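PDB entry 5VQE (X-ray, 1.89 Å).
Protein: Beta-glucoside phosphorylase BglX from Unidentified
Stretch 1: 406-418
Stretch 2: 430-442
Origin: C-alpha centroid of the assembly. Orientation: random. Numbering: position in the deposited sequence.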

# COMPACT_ATOMS: atom_id res chain seq x y z
N SER A 406 -28.96 0.49 22.27
CA SER A 406 -30.19 1.25 22.39
C SER A 406 -30.04 2.29 23.49
O SER A 406 -29.58 1.94 24.59
CB SER A 406 -31.37 0.34 22.70
OG SER A 406 -32.48 1.12 23.12
N PRO A 407 -30.44 3.54 23.25
CA PRO A 407 -30.46 4.52 24.35
C PRO A 407 -31.27 4.06 25.55
O PRO A 407 -31.03 4.53 26.67
CB PRO A 407 -31.06 5.77 23.71
CG PRO A 407 -30.81 5.62 22.26
CD PRO A 407 -30.85 4.16 21.97
N GLN A 408 -32.23 3.16 25.35
CA GLN A 408 -33.03 2.67 26.46
C GLN A 408 -32.34 1.54 27.22
O GLN A 408 -32.85 1.12 28.27
CB GLN A 408 -34.40 2.20 25.95
CG GLN A 408 -35.32 3.36 25.56
CD GLN A 408 -34.91 4.03 24.26
OE1 GLN A 408 -34.49 3.37 23.30
NE2 GLN A 408 -35.03 5.36 24.21
N LYS A 409 -31.21 1.05 26.72
CA LYS A 409 -30.35 0.16 27.48
C LYS A 409 -29.11 0.86 28.04
O LYS A 409 -28.68 0.53 29.15
CB LYS A 409 -29.91 -1.02 26.61
CG LYS A 409 -31.01 -2.02 26.30
CD LYS A 409 -30.44 -3.30 25.69
CE LYS A 409 -29.93 -3.08 24.27
NZ LYS A 409 -29.33 -4.33 23.70
N THR A 410 -28.53 1.81 27.30
CA THR A 410 -27.31 2.50 27.73
C THR A 410 -27.36 3.95 27.22
O THR A 410 -26.86 4.26 26.14
CB THR A 410 -26.05 1.78 27.24
OG1 THR A 410 -26.06 1.72 25.80
CG2 THR A 410 -25.96 0.37 27.81
N LYS A 411 -27.94 4.83 28.04
CA LYS A 411 -28.14 6.21 27.60
C LYS A 411 -26.82 6.98 27.52
O LYS A 411 -26.56 7.68 26.54
CB LYS A 411 -29.12 6.93 28.53
CG LYS A 411 -29.39 8.39 28.19
CD LYS A 411 -30.11 8.58 26.85
CE LYS A 411 -31.43 7.81 26.80
NZ LYS A 411 -32.21 7.91 28.08
N ARG A 412 -25.99 6.87 28.55
CA ARG A 412 -24.80 7.72 28.67
C ARG A 412 -23.56 6.95 28.23
O ARG A 412 -23.25 5.88 28.78
CB ARG A 412 -24.65 8.23 30.10
CG ARG A 412 -25.82 9.10 30.55
CD ARG A 412 -25.57 9.71 31.92
NE ARG A 412 -24.44 10.63 31.89
CZ ARG A 412 -24.51 11.92 31.59
NH1 ARG A 412 -25.68 12.48 31.29
NH2 ARG A 412 -23.41 12.66 31.58
N ILE A 413 -22.85 7.49 27.25
CA ILE A 413 -21.71 6.84 26.63
C ILE A 413 -20.49 7.74 26.80
O ILE A 413 -20.57 8.95 26.59
CB ILE A 413 -21.96 6.55 25.13
CG1 ILE A 413 -23.04 5.48 24.97
CG2 ILE A 413 -20.66 6.11 24.44
CD1 ILE A 413 -23.46 5.25 23.54
N ILE A 414 -19.37 7.14 27.18
CA ILE A 414 -18.07 7.80 27.13
C ILE A 414 -17.34 7.25 25.92
O ILE A 414 -17.13 6.03 25.82
CB ILE A 414 -17.26 7.59 28.42
CG1 ILE A 414 -17.90 8.36 29.58
CG2 ILE A 414 -15.83 8.07 28.22
CD1 ILE A 414 -17.21 8.10 30.94
N LEU A 415 -16.94 8.13 25.02
CA LEU A 415 -16.26 7.75 23.79
C LEU A 415 -14.77 8.02 23.95
O LEU A 415 -14.37 9.15 24.27
CB LEU A 415 -16.81 8.53 22.59
CG LEU A 415 -16.25 8.19 21.20
CD1 LEU A 415 -16.46 6.72 20.88
CD2 LEU A 415 -16.91 9.07 20.14
N VAL A 416 -13.96 6.99 23.74
CA VAL A 416 -12.53 7.03 24.02
C VAL A 416 -11.82 6.85 22.69
O VAL A 416 -11.86 5.77 22.09
CB VAL A 416 -12.10 5.95 25.01
CG1 VAL A 416 -10.62 6.11 25.35
CG2 VAL A 416 -12.94 6.01 26.26
N GLN A 417 -11.20 7.92 22.21
CA GLN A 417 -10.40 7.84 21.00
C GLN A 417 -9.01 7.33 21.34
O GLN A 417 -8.42 7.74 22.34
CB GLN A 417 -10.31 9.20 20.33
CG GLN A 417 -9.39 9.22 19.12
CD GLN A 417 -9.25 10.59 18.53
OE1 GLN A 417 -10.00 10.97 17.63
NE2 GLN A 417 -8.31 11.36 19.06
N ALA A 418 -8.51 6.42 20.52
CA ALA A 418 -7.13 5.94 20.61
C ALA A 418 -6.57 5.90 19.20
O ALA A 418 -7.11 5.22 18.33
CB ALA A 418 -7.06 4.56 21.27
N GLU A 430 -13.31 11.41 11.57
CA GLU A 430 -14.22 10.27 11.49
C GLU A 430 -14.78 9.91 12.87
O GLU A 430 -15.90 9.39 12.96
CB GLU A 430 -13.50 9.08 10.87
CG GLU A 430 -13.28 9.20 9.38
CD GLU A 430 -12.19 10.18 9.02
OE1 GLU A 430 -11.31 10.46 9.87
OE2 GLU A 430 -12.22 10.69 7.89
N ALA A 431 -14.01 10.16 13.94
CA ALA A 431 -14.53 9.92 15.28
C ALA A 431 -15.54 10.99 15.67
O ALA A 431 -16.50 10.70 16.39
CB ALA A 431 -13.40 9.86 16.29
N ARG A 432 -15.34 12.24 15.23
CA ARG A 432 -16.35 13.28 15.43
C ARG A 432 -17.65 12.89 14.74
O ARG A 432 -18.74 13.00 15.32
CB ARG A 432 -15.86 14.62 14.89
CG ARG A 432 -14.76 15.29 15.71
CD ARG A 432 -14.55 16.73 15.23
NE ARG A 432 -13.40 17.38 15.85
CZ ARG A 432 -13.39 17.96 17.05
NH1 ARG A 432 -14.49 17.97 17.80
NH2 ARG A 432 -12.28 18.52 17.50
N LEU A 433 -17.56 12.43 13.49
CA LEU A 433 -18.76 11.96 12.79
C LEU A 433 -19.44 10.86 13.58
O LEU A 433 -20.65 10.91 13.83
CB LEU A 433 -18.38 11.47 11.39
CG LEU A 433 -19.55 10.86 10.60
CD1 LEU A 433 -20.63 11.92 10.32
CD2 LEU A 433 -19.07 10.22 9.30
N PHE A 434 -18.67 9.84 13.99
CA PHE A 434 -19.22 8.74 14.77
C PHE A 434 -19.91 9.26 16.03
O PHE A 434 -21.02 8.84 16.36
CB PHE A 434 -18.10 7.75 15.12
CG PHE A 434 -18.56 6.54 15.88
CD1 PHE A 434 -19.25 5.52 15.25
CD2 PHE A 434 -18.27 6.40 17.23
CE1 PHE A 434 -19.65 4.40 15.94
CE2 PHE A 434 -18.68 5.29 17.93
CZ PHE A 434 -19.37 4.28 17.28
N LYS A 435 -19.27 10.20 16.73
CA LYS A 435 -19.89 10.79 17.91
C LYS A 435 -21.23 11.42 17.56
O LYS A 435 -22.24 11.17 18.21
CB LYS A 435 -18.95 11.82 18.54
CG LYS A 435 -19.46 12.44 19.85
CD LYS A 435 -18.38 13.29 20.51
CE LYS A 435 -18.79 13.80 21.88
NZ LYS A 435 -19.88 14.82 21.81
N GLY A 436 -21.24 12.25 16.51
CA GLY A 436 -22.48 12.90 16.11
C GLY A 436 -23.58 11.92 15.73
O GLY A 436 -24.75 12.14 16.05
N LEU A 437 -23.22 10.83 15.05
CA LEU A 437 -24.24 9.87 14.63
C LEU A 437 -24.81 9.11 15.82
O LEU A 437 -25.99 8.75 15.80
CB LEU A 437 -23.66 8.90 13.59
CG LEU A 437 -23.27 9.52 12.24
CD1 LEU A 437 -22.71 8.44 11.32
CD2 LEU A 437 -24.44 10.24 11.58
N LEU A 438 -24.01 8.85 16.85
CA LEU A 438 -24.56 8.26 18.07
C LEU A 438 -25.55 9.20 18.72
O LEU A 438 -26.62 8.78 19.18
CB LEU A 438 -23.44 7.92 19.06
CG LEU A 438 -22.57 6.70 18.75
CD1 LEU A 438 -21.43 6.60 19.77
CD2 LEU A 438 -23.39 5.43 18.77
N GLU A 439 -25.20 10.49 18.78
CA GLU A 439 -26.10 11.47 19.36
C GLU A 439 -27.41 11.54 18.59
O GLU A 439 -28.49 11.63 19.19
CB GLU A 439 -25.38 12.82 19.41
CG GLU A 439 -24.26 12.85 20.46
CD GLU A 439 -23.33 14.03 20.34
OE1 GLU A 439 -23.18 14.59 19.23
OE2 GLU A 439 -22.74 14.42 21.37
N LYS A 440 -27.34 11.46 17.26
CA LYS A 440 -28.56 11.44 16.45
C LYS A 440 -29.47 10.27 16.82
O LYS A 440 -30.69 10.40 16.77
CB LYS A 440 -28.20 11.38 14.97
N GLU A 441 -28.89 9.12 17.20
CA GLU A 441 -29.69 7.97 17.61
C GLU A 441 -30.38 8.17 18.96
O GLU A 441 -31.27 7.38 19.29
CB GLU A 441 -28.81 6.71 17.70
CG GLU A 441 -28.18 6.28 16.38
CD GLU A 441 -29.20 5.84 15.34
OE1 GLU A 441 -30.22 5.21 15.71
OE2 GLU A 441 -28.96 6.13 14.15
N GLY A 442 -29.98 9.17 19.74
CA GLY A 442 -30.54 9.39 21.06
C GLY A 442 -29.59 9.13 22.21
O GLY A 442 -30.00 9.24 23.37

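This is a modest, apolar packing of a β-strand against an antiparallel α-helix, extended by the loop before the strand, which meets the Schellman turn, with no hydrogen bond or salt bridge crossing between the stretches and about 380 Å² buried in all. The axes of strand 412-418 and helix 430-441 run at 167° and come within 10.4 Å, a spacing that side chains must fill.

The strand does so by alternation: Ile413, Leu415 and Gln417 point toward the helix, while Ile414 and Val416, also buried, make no contact with it. Leu415 is the centrepiece, with the largest covered area. Its branched end reaches two neighbours one residue apart on the helix: Leu415 CD1 lies 4.0 Å from Phe434 CE2, at the edge of the ring, and Leu415 CD2, also near the ring, lies 3.8 Å from Lys435 CB. Lys435 can serve here because its aliphatic base touches the leucine while its end leads away, placing NZ 2.9 Å from Glu439 OE2 in a salt bridge along the helix. Toward one end, Ile413 CD1 meets Leu438 CD1 at a looser 4.5 Å. Toward the other, Ala431, whose side chain is only a methyl group, also brings its backbone O within 4.1 Å of Leu415 CD2, and the extended Gln417 reaches Ala431, OE1 to CB, at 3.8 Å; the amide's polar atoms find hydrogen bonds outside this contact.

Ahead of the strand, Pro407 packs against the backbone at Glu441 and Gly442. Pro407 CG sits 3.5 Å from Glu441 O and Pro407 CB 3.6 Å from Gly442 O, and Lys411 CD approaches Gly442 O at 3.5 Å. Gly442 closes a Schellman motif with positive phi, its N bonding to Glu439 O at 2.9 Å. Glycine suits this site twice over: a CB would jam against the preceding carbonyl and come 3.2 Å from Pro407 CG.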